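Local coordinates for protein S-adenosyl-L-methionine methyl transferase (Ruegeria pomeroyi DSS-3, PDB 3IHT) that binds S-adenosylmethionine in a Rossmann-like fold and probably transfers its methyl group to a substrate that is not known, at residues Q60-G64 / R65-V69; G90-R93 / E94-A98; R127-S130 / P131-P135; L157-P160 / P161-V165. All coordinates share one frame; numbering follows the deposited sequence.

Contact 1 of 4, residues Q60-G64 / R65-V69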
loop_
_atom_site.group_PDB
_atom_site.type_symbol
_atom_site.label_atom_id
_atom_site.label_comp_id
_atom_site.label_asym_id
_atom_site.label_seq_id
_atom_site.Cartn_x
_atom_site.Cartn_y
_atom_site.Cartn_z
ATOM N N GLN A 60 4.053 -10.150 -14.835
ATOM C CA GLN A 60 3.578 -9.440 -16.020
ATOM C C GLN A 60 4.734 -8.901 -16.891
ATOM O O GLN A 60 4.630 -8.854 -18.126
ATOM C CB GLN A 60 2.644 -8.293 -15.599
ATOM C CG GLN A 60 1.955 -7.559 -16.742
ATOM C CD GLN A 60 0.774 -6.694 -16.280
ATOM O OE1 GLN A 60 -0.053 -7.125 -15.477
ATOM N NE2 GLN A 60 0.675 -5.504 -16.827
ATOM N N HIS A 61 5.831 -8.476 -16.252
ATOM C CA HIS A 61 6.921 -7.773 -16.930
ATOM C C HIS A 61 8.179 -8.589 -17.266
ATOM O O HIS A 61 8.937 -8.214 -18.141
ATOM C CB HIS A 61 7.299 -6.522 -16.114
ATOM C CG HIS A 61 6.268 -5.451 -16.208
ATOM N ND1 HIS A 61 6.368 -4.399 -17.096
ATOM C CD2 HIS A 61 5.087 -5.294 -15.564
ATOM C CE1 HIS A 61 5.280 -3.648 -16.997
ATOM N NE2 HIS A 61 4.492 -4.170 -16.074
ATOM N N VAL A 62 8.403 -9.691 -16.566
ATOM C CA VAL A 62 9.554 -10.522 -16.836
ATOM C C VAL A 62 9.217 -11.493 -17.954
ATOM O O VAL A 62 8.247 -12.242 -17.855
ATOM C CB VAL A 62 9.973 -11.290 -15.582
ATOM C CG1 VAL A 62 11.059 -12.335 -15.885
ATOM C CG2 VAL A 62 10.448 -10.304 -14.527
ATOM N N GLN A 63 10.066 -11.504 -18.971
ATOM C CA GLN A 63 9.921 -12.412 -20.115
ATOM C C GLN A 63 11.178 -13.271 -20.232
ATOM O O GLN A 63 12.288 -12.770 -20.121
ATOM C CB GLN A 63 9.724 -11.607 -21.405
ATOM C CG GLN A 63 8.646 -10.513 -21.330
ATOM C CD GLN A 63 7.297 -11.064 -20.967
ATOM O OE1 GLN A 63 7.008 -12.222 -21.240
ATOM N NE2 GLN A 63 6.472 -10.251 -20.322
ATOM N N GLY A 64 11.009 -14.577 -20.402
ATOM C CA GLY A 64 12.152 -15.462 -20.664
ATOM C C GLY A 64 13.098 -15.777 -19.507
ATOM O O GLY A 64 14.235 -16.242 -19.737
ATOM N N ARG A 65 12.636 -15.513 -18.283
ATOM C CA ARG A 65 13.341 -15.855 -17.046
ATOM C C ARG A 65 12.328 -16.388 -16.047
ATOM O O ARG A 65 11.164 -15.982 -16.054
ATOM C CB ARG A 65 14.010 -14.616 -16.450
ATOM C CG ARG A 65 15.241 -14.183 -17.188
ATOM C CD ARG A 65 15.850 -12.937 -16.533
ATOM N NE ARG A 65 15.312 -11.700 -17.104
ATOM C CZ ARG A 65 15.629 -10.495 -16.665
ATOM N NH1 ARG A 65 16.419 -10.368 -15.616
ATOM N NH2 ARG A 65 15.140 -9.409 -17.270
ATOM N N GLU A 66 12.788 -17.294 -15.197
ATOM C CA GLU A 66 11.997 -17.854 -14.102
ATOM C C GLU A 66 11.989 -16.854 -12.963
ATOM O O GLU A 66 12.946 -16.068 -12.829
ATOM C CB GLU A 66 12.604 -19.187 -13.599
ATOM C CG GLU A 66 12.862 -20.240 -14.673
ATOM C CD GLU A 66 13.046 -21.665 -14.119
ATOM O OE1 GLU A 66 14.039 -21.926 -13.406
ATOM O OE2 GLU A 66 12.204 -22.539 -14.439
ATOM N N ILE A 67 10.944 -16.886 -12.143
ATOM C CA ILE A 67 10.901 -16.067 -10.912
ATOM C C ILE A 67 10.769 -17.046 -9.731
ATOM O O ILE A 67 9.809 -17.819 -9.684
ATOM C CB ILE A 67 9.754 -15.058 -10.856
ATOM C CG1 ILE A 67 9.753 -14.108 -12.070
ATOM C CG2 ILE A 67 9.809 -14.265 -9.478
ATOM C CD1 ILE A 67 8.381 -13.423 -12.349
ATOM N N TYR A 68 11.749 -17.065 -8.824
ATOM C CA TYR A 68 11.652 -17.818 -7.570
ATOM C C TYR A 68 11.300 -16.873 -6.425
ATOM O O TYR A 68 11.856 -15.746 -6.311
ATOM C CB TYR A 68 12.941 -18.552 -7.241
ATOM C CG TYR A 68 13.239 -19.688 -8.147
ATOM C CD1 TYR A 68 13.838 -19.457 -9.374
ATOM C CD2 TYR A 68 12.867 -20.997 -7.822
ATOM C CE1 TYR A 68 14.096 -20.511 -10.242
ATOM C CE2 TYR A 68 13.092 -22.043 -8.706
ATOM C CZ TYR A 68 13.717 -21.776 -9.903
ATOM O OH TYR A 68 13.988 -22.772 -10.810
ATOM N N VAL A 69 10.361 -17.326 -5.588
ATOM C CA VAL A 69 9.834 -16.565 -4.479
ATOM C C VAL A 69 10.295 -17.171 -3.171
ATOM O O VAL A 69 10.114 -18.363 -2.942
ATOM C CB VAL A 69 8.259 -16.509 -4.544
ATOM C CG1 VAL A 69 7.698 -15.819 -3.326
ATOM C CG2 VAL A 69 7.792 -15.804 -5.786
HETATM O O HOH W 1 13.061 -9.674 -19.257
#

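Contact 2 of 4, residues G90-R93 / E94-A98. With SAM (S-adenosylmethionine), chain C.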
loop_
_atom_site.group_PDB
_atom_site.type_symbol
_atom_site.label_atom_id
_atom_site.label_comp_id
_atom_site.label_asym_id
_atom_site.label_seq_id
_atom_site.Cartn_x
_atom_site.Cartn_y
_atom_site.Cartn_z
ATOM N N GLY A 90 10.777 -20.918 3.692
ATOM C CA GLY A 90 11.541 -20.894 4.930
ATOM C C GLY A 90 12.117 -19.506 5.177
ATOM O O GLY A 90 11.798 -18.529 4.503
ATOM N N ASP A 91 12.959 -19.447 6.169
ATOM C CA ASP A 91 13.586 -18.197 6.548
ATOM C C ASP A 91 14.777 -17.980 5.634
ATOM O O ASP A 91 15.643 -18.854 5.552
ATOM C CB ASP A 91 14.051 -18.305 7.989
ATOM C CG ASP A 91 14.451 -16.955 8.561
ATOM O OD1 ASP A 91 15.267 -16.246 7.946
ATOM O OD2 ASP A 91 13.893 -16.572 9.611
ATOM N N ILE A 92 14.835 -16.817 4.988
ATOM C CA ILE A 92 15.902 -16.547 4.031
ATOM C C ILE A 92 17.296 -16.617 4.638
ATOM O O ILE A 92 18.262 -16.818 3.925
ATOM C CB ILE A 92 15.731 -15.238 3.240
ATOM C CG1 ILE A 92 15.741 -14.026 4.154
ATOM C CG2 ILE A 92 14.432 -15.282 2.394
ATOM C CD1 ILE A 92 15.740 -12.694 3.364
ATOM N N ARG A 93 17.403 -16.519 5.957
ATOM C CA ARG A 93 18.717 -16.638 6.574
ATOM C C ARG A 93 19.287 -18.055 6.395
ATOM O O ARG A 93 20.519 -18.234 6.345
ATOM C CB ARG A 93 18.660 -16.164 8.046
ATOM C CG ARG A 93 18.411 -14.639 8.142
ATOM C CD ARG A 93 17.952 -14.142 9.527
ATOM N NE ARG A 93 16.684 -14.726 9.966
ATOM C CZ ARG A 93 16.133 -14.512 11.160
ATOM N NH1 ARG A 93 16.712 -13.674 12.022
ATOM N NH2 ARG A 93 14.981 -15.102 11.486
ATOM N N GLU A 94 18.409 -19.057 6.267
ATOM C CA GLU A 94 18.823 -20.401 5.926
ATOM C C GLU A 94 18.654 -20.721 4.439
ATOM O O GLU A 94 19.494 -21.389 3.852
ATOM C CB GLU A 94 18.044 -21.444 6.736
ATOM C CG GLU A 94 18.485 -21.543 8.198
ATOM C CD GLU A 94 17.935 -20.402 9.042
ATOM O OE1 GLU A 94 16.681 -20.239 9.080
ATOM O OE2 GLU A 94 18.752 -19.673 9.668
ATOM N N THR A 95 17.562 -20.268 3.834
ATOM C CA THR A 95 17.278 -20.652 2.452
ATOM C C THR A 95 18.162 -19.965 1.400
ATOM O O THR A 95 18.405 -20.546 0.356
ATOM C CB THR A 95 15.797 -20.471 2.064
ATOM O OG1 THR A 95 15.473 -19.080 2.012
ATOM C CG2 THR A 95 14.861 -21.231 3.015
ATOM N N LEU A 96 18.653 -18.767 1.659
ATOM C CA LEU A 96 19.608 -18.160 0.725
ATOM C C LEU A 96 20.891 -19.007 0.591
ATOM O O LEU A 96 21.264 -19.384 -0.527
ATOM C CB LEU A 96 19.879 -16.677 1.024
ATOM C CG LEU A 96 18.806 -15.705 0.504
ATOM C CD1 LEU A 96 18.975 -14.303 1.057
ATOM C CD2 LEU A 96 18.859 -15.649 -1.061
ATOM N N PRO A 97 21.541 -19.363 1.715
ATOM C CA PRO A 97 22.725 -20.211 1.566
ATOM C C PRO A 97 22.417 -21.568 0.922
ATOM O O PRO A 97 23.182 -22.060 0.112
ATOM C CB PRO A 97 23.205 -20.406 3.006
ATOM C CG PRO A 97 22.723 -19.244 3.730
ATOM C CD PRO A 97 21.425 -18.808 3.070
ATOM N N ALA A 98 21.281 -22.155 1.252
ATOM C CA ALA A 98 20.868 -23.431 0.627
ATOM C C ALA A 98 20.688 -23.289 -0.906
ATOM O O ALA A 98 21.096 -24.177 -1.710
ATOM C CB ALA A 98 19.585 -23.957 1.267
HETATM N N SAM C . 6.571 -6.953 -1.939
HETATM C CA SAM C . 5.289 -7.539 -1.420
HETATM C C SAM C . 4.072 -7.045 -2.237
HETATM O O SAM C . 2.897 -7.369 -1.938
HETATM O OXT SAM C . 4.259 -6.214 -3.158
HETATM C CB SAM C . 5.107 -7.303 0.094
HETATM C CG SAM C . 6.076 -8.096 1.001
HETATM S SD SAM C . 5.745 -7.878 2.806
HETATM C CE SAM C . 6.158 -6.108 2.936
HETATM C "C5'" SAM C . 7.250 -8.703 3.482
HETATM C "C4'" SAM C . 7.295 -10.218 3.336
HETATM O "O4'" SAM C . 8.631 -10.664 3.653
HETATM C "C3'" SAM C . 6.344 -10.975 4.270
HETATM O "O3'" SAM C . 5.499 -11.881 3.560
HETATM C "C2'" SAM C . 7.259 -11.683 5.264
HETATM O "O2'" SAM C . 6.796 -12.926 5.827
HETATM C "C1'" SAM C . 8.517 -11.857 4.427
HETATM N N9 SAM C . 9.731 -12.060 5.261
HETATM C C8 SAM C . 10.262 -11.172 6.178
HETATM N N7 SAM C . 11.381 -11.719 6.718
HETATM C C5 SAM C . 11.571 -12.945 6.171
HETATM C C6 SAM C . 12.561 -13.909 6.361
HETATM N N6 SAM C . 13.557 -13.738 7.262
HETATM N N1 SAM C . 12.482 -15.058 5.594
HETATM C C2 SAM C . 11.469 -15.292 4.689
HETATM N N3 SAM C . 10.474 -14.329 4.517
HETATM C C4 SAM C . 10.544 -13.175 5.239
HETATM O O HOH W 2 12.833 -18.563 1.873
#

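Contact 3 of 4, residues R127-S130 / P131-P135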
loop_
_atom_site.group_PDB
_atom_site.type_symbol
_atom_site.label_atom_id
_atom_site.label_comp_id
_atom_site.label_asym_id
_atom_site.label_seq_id
_atom_site.Cartn_x
_atom_site.Cartn_y
_atom_site.Cartn_z
ATOM N N ARG A 127 21.230 -4.967 7.030
ATOM C CA ARG A 127 22.633 -5.162 7.300
ATOM C C ARG A 127 22.958 -6.655 7.347
ATOM O O ARG A 127 23.881 -7.156 6.681
ATOM C CB ARG A 127 22.995 -4.489 8.627
ATOM C CG ARG A 127 24.453 -4.590 9.048
ATOM C CD ARG A 127 24.659 -3.975 10.448
ATOM N NE ARG A 127 24.324 -2.539 10.484
ATOM C CZ ARG A 127 25.183 -1.545 10.277
ATOM N NH1 ARG A 127 26.488 -1.787 10.079
ATOM N NH2 ARG A 127 24.744 -0.282 10.303
ATOM N N LEU A 128 22.174 -7.390 8.130
ATOM C CA LEU A 128 22.421 -8.819 8.280
ATOM C C LEU A 128 22.327 -9.598 6.951
ATOM O O LEU A 128 23.175 -10.489 6.669
ATOM C CB LEU A 128 21.433 -9.383 9.296
ATOM C CG LEU A 128 21.573 -10.861 9.675
ATOM C CD1 LEU A 128 20.954 -11.063 11.065
ATOM C CD2 LEU A 128 20.901 -11.744 8.578
ATOM N N ILE A 129 21.326 -9.287 6.128
ATOM C CA ILE A 129 21.076 -10.104 4.934
ATOM C C ILE A 129 21.931 -9.730 3.732
ATOM O O ILE A 129 22.047 -10.514 2.792
ATOM C CB ILE A 129 19.590 -10.127 4.487
ATOM C CG1 ILE A 129 19.086 -8.750 4.042
ATOM C CG2 ILE A 129 18.731 -10.729 5.592
ATOM C CD1 ILE A 129 17.667 -8.793 3.562
ATOM N N SER A 130 22.541 -8.562 3.759
ATOM C CA SER A 130 23.328 -8.105 2.610
ATOM C C SER A 130 24.413 -9.137 2.173
ATOM O O SER A 130 24.484 -9.494 0.990
ATOM C CB SER A 130 23.899 -6.710 2.875
ATOM O OG SER A 130 22.905 -5.699 2.805
ATOM N N PRO A 131 25.249 -9.627 3.107
ATOM C CA PRO A 131 26.262 -10.601 2.664
ATOM C C PRO A 131 25.665 -11.953 2.279
ATOM O O PRO A 131 26.341 -12.747 1.603
ATOM C CB PRO A 131 27.193 -10.742 3.884
ATOM C CG PRO A 131 26.317 -10.290 5.076
ATOM C CD PRO A 131 25.459 -9.206 4.502
ATOM N N LEU A 132 24.416 -12.219 2.662
ATOM C CA LEU A 132 23.754 -13.444 2.232
ATOM C C LEU A 132 23.216 -13.327 0.808
ATOM O O LEU A 132 23.117 -14.327 0.113
ATOM C CB LEU A 132 22.619 -13.847 3.175
ATOM C CG LEU A 132 22.980 -14.085 4.648
ATOM C CD1 LEU A 132 21.706 -14.533 5.436
ATOM C CD2 LEU A 132 24.101 -15.075 4.790
ATOM N N ILE A 133 22.848 -12.124 0.401
ATOM C CA ILE A 133 22.332 -11.888 -0.936
ATOM C C ILE A 133 23.428 -11.721 -1.994
ATOM O O ILE A 133 23.291 -12.255 -3.112
ATOM C CB ILE A 133 21.427 -10.667 -0.971
ATOM C CG1 ILE A 133 20.155 -10.926 -0.169
ATOM C CG2 ILE A 133 21.152 -10.183 -2.429
ATOM C CD1 ILE A 133 19.292 -9.682 0.151
ATOM N N GLU A 134 24.476 -10.988 -1.648
ATOM C CA GLU A 134 25.527 -10.592 -2.609
ATOM C C GLU A 134 26.090 -11.738 -3.480
ATOM O O GLU A 134 26.168 -11.568 -4.707
ATOM C CB GLU A 134 26.664 -9.823 -1.914
ATOM C CG GLU A 134 27.668 -9.246 -2.866
ATOM C CD GLU A 134 28.458 -8.068 -2.272
ATOM O OE1 GLU A 134 28.352 -7.801 -1.042
ATOM O OE2 GLU A 134 29.188 -7.416 -3.044
ATOM N N PRO A 135 26.409 -12.910 -2.893
ATOM C CA PRO A 135 26.981 -13.993 -3.704
ATOM C C PRO A 135 26.066 -14.599 -4.791
ATOM O O PRO A 135 26.555 -15.368 -5.630
ATOM C CB PRO A 135 27.356 -15.091 -2.673
ATOM C CG PRO A 135 27.270 -14.426 -1.339
ATOM C CD PRO A 135 26.310 -13.285 -1.464
#

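Contact 4 of 4, residues L157-P160 / P161-V165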
loop_
_atom_site.group_PDB
_atom_site.type_symbol
_atom_site.label_atom_id
_atom_site.label_comp_id
_atom_site.label_asym_id
_atom_site.label_seq_id
_atom_site.Cartn_x
_atom_site.Cartn_y
_atom_site.Cartn_z
ATOM N N LEU A 157 23.558 2.247 -8.246
ATOM C CA LEU A 157 23.191 2.932 -9.466
ATOM C C LEU A 157 22.226 4.079 -9.192
ATOM O O LEU A 157 21.406 4.024 -8.252
ATOM C CB LEU A 157 22.535 1.962 -10.450
ATOM C CG LEU A 157 23.355 0.746 -10.874
ATOM C CD1 LEU A 157 22.537 0.006 -11.984
ATOM C CD2 LEU A 157 24.722 1.171 -11.357
ATOM N N PRO A 158 22.265 5.119 -10.033
ATOM C CA PRO A 158 21.263 6.161 -9.926
ATOM C C PRO A 158 19.873 5.651 -10.239
ATOM O O PRO A 158 19.701 4.724 -11.071
ATOM C CB PRO A 158 21.658 7.185 -10.984
ATOM C CG PRO A 158 22.781 6.658 -11.676
ATOM C CD PRO A 158 23.202 5.348 -11.140
ATOM N N LEU A 159 18.897 6.241 -9.574
ATOM C CA LEU A 159 17.519 5.848 -9.728
ATOM C C LEU A 159 16.951 6.330 -11.076
ATOM O O LEU A 159 17.275 7.415 -11.547
ATOM C CB LEU A 159 16.685 6.431 -8.602
ATOM C CG LEU A 159 16.995 5.896 -7.203
ATOM C CD1 LEU A 159 16.146 6.680 -6.194
ATOM C CD2 LEU A 159 16.709 4.375 -7.102
ATOM N N PRO A 160 16.047 5.538 -11.657
ATOM C CA PRO A 160 15.330 5.955 -12.868
ATOM C C PRO A 160 14.179 6.910 -12.623
ATOM O O PRO A 160 13.672 7.029 -11.498
ATOM C CB PRO A 160 14.795 4.614 -13.402
ATOM C CG PRO A 160 14.484 3.861 -12.164
ATOM C CD PRO A 160 15.599 4.216 -11.192
ATOM N N PRO A 161 13.689 7.553 -13.692
ATOM C CA PRO A 161 12.544 8.433 -13.583
ATOM C C PRO A 161 11.361 7.727 -12.937
ATOM O O PRO A 161 11.100 6.517 -13.191
ATOM C CB PRO A 161 12.236 8.791 -15.054
ATOM C CG PRO A 161 13.538 8.675 -15.747
ATOM C CD PRO A 161 14.179 7.458 -15.076
ATOM N N GLY A 162 10.693 8.465 -12.061
ATOM C CA GLY A 162 9.543 7.979 -11.327
ATOM C C GLY A 162 9.882 7.502 -9.918
ATOM O O GLY A 162 9.014 7.470 -9.030
ATOM N N ALA A 163 11.129 7.121 -9.683
ATOM C CA ALA A 163 11.519 6.652 -8.359
ATOM C C ALA A 163 11.694 7.819 -7.409
ATOM O O ALA A 163 11.887 8.971 -7.855
ATOM C CB ALA A 163 12.807 5.789 -8.441
ATOM N N VAL A 164 11.576 7.555 -6.104
ATOM C CA VAL A 164 11.735 8.570 -5.082
ATOM C C VAL A 164 12.957 8.241 -4.252
ATOM O O VAL A 164 13.098 7.106 -3.760
ATOM C CB VAL A 164 10.447 8.678 -4.186
ATOM C CG1 VAL A 164 10.676 9.629 -3.036
ATOM C CG2 VAL A 164 9.235 9.072 -5.045
ATOM N N VAL A 165 13.848 9.221 -4.088
ATOM C CA VAL A 165 15.116 8.985 -3.412
ATOM C C VAL A 165 14.807 8.517 -1.977
ATOM O O VAL A 165 13.960 9.106 -1.285
ATOM C CB VAL A 165 15.991 10.260 -3.354
ATOM C CG1 VAL A 165 17.254 10.007 -2.497
ATOM C CG2 VAL A 165 16.360 10.711 -4.793
#

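Contact 1 of 4, residues Q60-G64 / R65-V69
R65 and V62 meet across the turn that follows helix 53-61, their side chains crossing at about a right angle. Followed outward, R65 starts with CB, which packs on V62 CG1 at 3.8 Å. The next carbon, R65 CG, lies 3.4 Å from G64 O. Chi3 (-90°) then bends the chain, and this kink turns the guanidinium toward Q63 O and a water; V62 CG1 stands only obliquely to the group. R65 NH2 donates to that water's O at 2.9 Å, in the guanidinium plane at its edge, and the water in turn makes a weak bond to Q63 O. NH2 is also bonded to I34 O, and NH1 to T37 OG1 and S108 OG, so most of its bonds go to residues outside the turn. On the V62 side, CG1 is anti to the backbone N (chi1 172°), which directs it at R65, 3.7 Å from R65 O, while V62 CB receives I67 CD1 at 4.2 Å. G64 takes the chain round with a positive phi that favours glycine. Such a return from helix to parallel strand is the second half of a beta-alpha-beta crossover, here strand 44-47, helix 53-61 and strand 67-71 of the Rossmann-like methyltransferase fold.

Contact 2 of 4, residues G90-R93 / E94-A98
The backbone carbonyl of D91 meets two donors of the following turn, E94 N and T95 N, both at 2.9 Å, the T95 bond being the straighter (166° against 144°). This is the tight side. I92 continues it: its carbonyl takes L96 N, and I92 CB packs against L96 CD1 at 4.0 Å. T95 CG2 sits 3.8 Å from G90 CA, where a side chain on G90 would clash. D91 is the N-cap of helix 92-103, with OD1 taking R93 N on its anti lone pair, and the same residue lines the adenine site: SAM N6 donates to D91 OD1 at 3.1 Å while I92 N donates to SAM N1 at 3.0 Å. In one of its two conformers R93 grips the carboxylate side-on, NE to OD1 and R93 NH2 to D91 OD2 at 2.6 Å, on the syn side but about 30° out of the carboxylate plane. Shortening D91 to an alanine would probably leave the adenine amino group, R93 N and the R93 guanidinium without their carboxylate. The exposed E94 side is looser: in one of two conformers E94 OE1 stands 4.4 Å from D91 OD1, like charges with no bond. Separately, a water spans G90 O and T95 OG1.

Contact 3 of 4, residues R127-S130 / P131-P135
I129 CG1 stands between the backbone N and the carbonyl carbon (chi1 64°), whereas I133 CG1 is anti to its carbonyl carbon (chi1 -67°); these torsions direct the two CG1-CD1 arms side by side, pointing the same way, and in one of the two I129 conformers the CD1 atoms of I129 and I133 meet at 3.9 Å. A second, looser pair one residue back brings L128 CD2 to 4.3 Å from L132 CD1. Between them P131 has no N-H to give: CD of P131 lies 3.4 Å from R127 O, the carbonyl an N-H here would have reached, and as near to L128 O, and it approaches S130 CB unusually closely. The helix is kinked here, and bonding resumes at I133 N to I129 O (3.0 Å) and E134 N to S130 O (3.0 Å, angle 161°), both donors lying nearly along the C=O axis; L132 N to I129 O is weak. S130 OG shares itself between A126 O of its own helix and Y150 N, and E134 bonds E152 N and G153 N. In a helix kinked at P131, the chemistry thus implies a double tie: polar bonds from S130 and E134 to the 150-153 loop, with apolar packing added by I129 on L114 and I133 on L96 and M149.

Contact 4 of 4, residues L157-P160 / P161-V165
L159 and A163 meet across a type II beta turn that runs from P160 to A163, in the loop between strands 155-157 and 169-172. The turn is closed by one backbone bond, A163 N to P160 O, at 3.1 Å and with an angle of 162°. Its shape comes from the residues at the corners. P161 holds the first corner through its ring, and G162 follows with phi 98°, a conformation in which a CB would collide with the carbonyl oxygen of P161. Folded this way, the two arms face each other. The small methyl of A163 is the bump on one arm: A163 CB fits into the angle formed by L159 CB, 3.9 Å away, P160 CD, 4.2 Å away, and P160 O, 3.4 Å away. Beyond it the L159 chain projects across the arms. With CG set beside the backbone N (chi1 -66°), L159 CD1 lies against V165 CA (3.8 Å) and V164 O (3.9 Å), and 4.3 Å from V165 CG2 as well. At the bend the two proline rings follow directly on each other, with P160 CB and P161 CD only 3.4 Å apart, closer than usual for carbons. Helix 15-36 packs against the turn: L159 and A163 both touch C29, P160 touches H32, and V164 N is bonded to S25 OG. Apart from the single turn bond, the side-chain contacts between the arms are apolar, some against carbonyl oxygens, so their fit depends on shape, with proline and glycine backbone preferences setting the bend.

How the contacts relate
All four are local contacts, but they differ in place and chemistry. Contacts 1 and 4 are turns at the surface, the first closing a beta-alpha-beta unit with an arginine bonded to outlying groups, the second a proline-rich turn resting on helix 15-36. Contacts 2 and 3 are partly buried pieces of helix, and they alone touch: L96 CD1 meets I133 CG1 at 3.8 Å, and R93 packs on L128 and L132, so helices 92-103 and 119-133 adjoin. Polar groups dominate contact 2, which binds the adenine; contact 3 stands one layer back, the I129 side chain about 6 Å from the cofactor, and mixes apolar pairs with loop-bonding S130 and E134. Contact 4's centre is about 29 Å from that of contact 2.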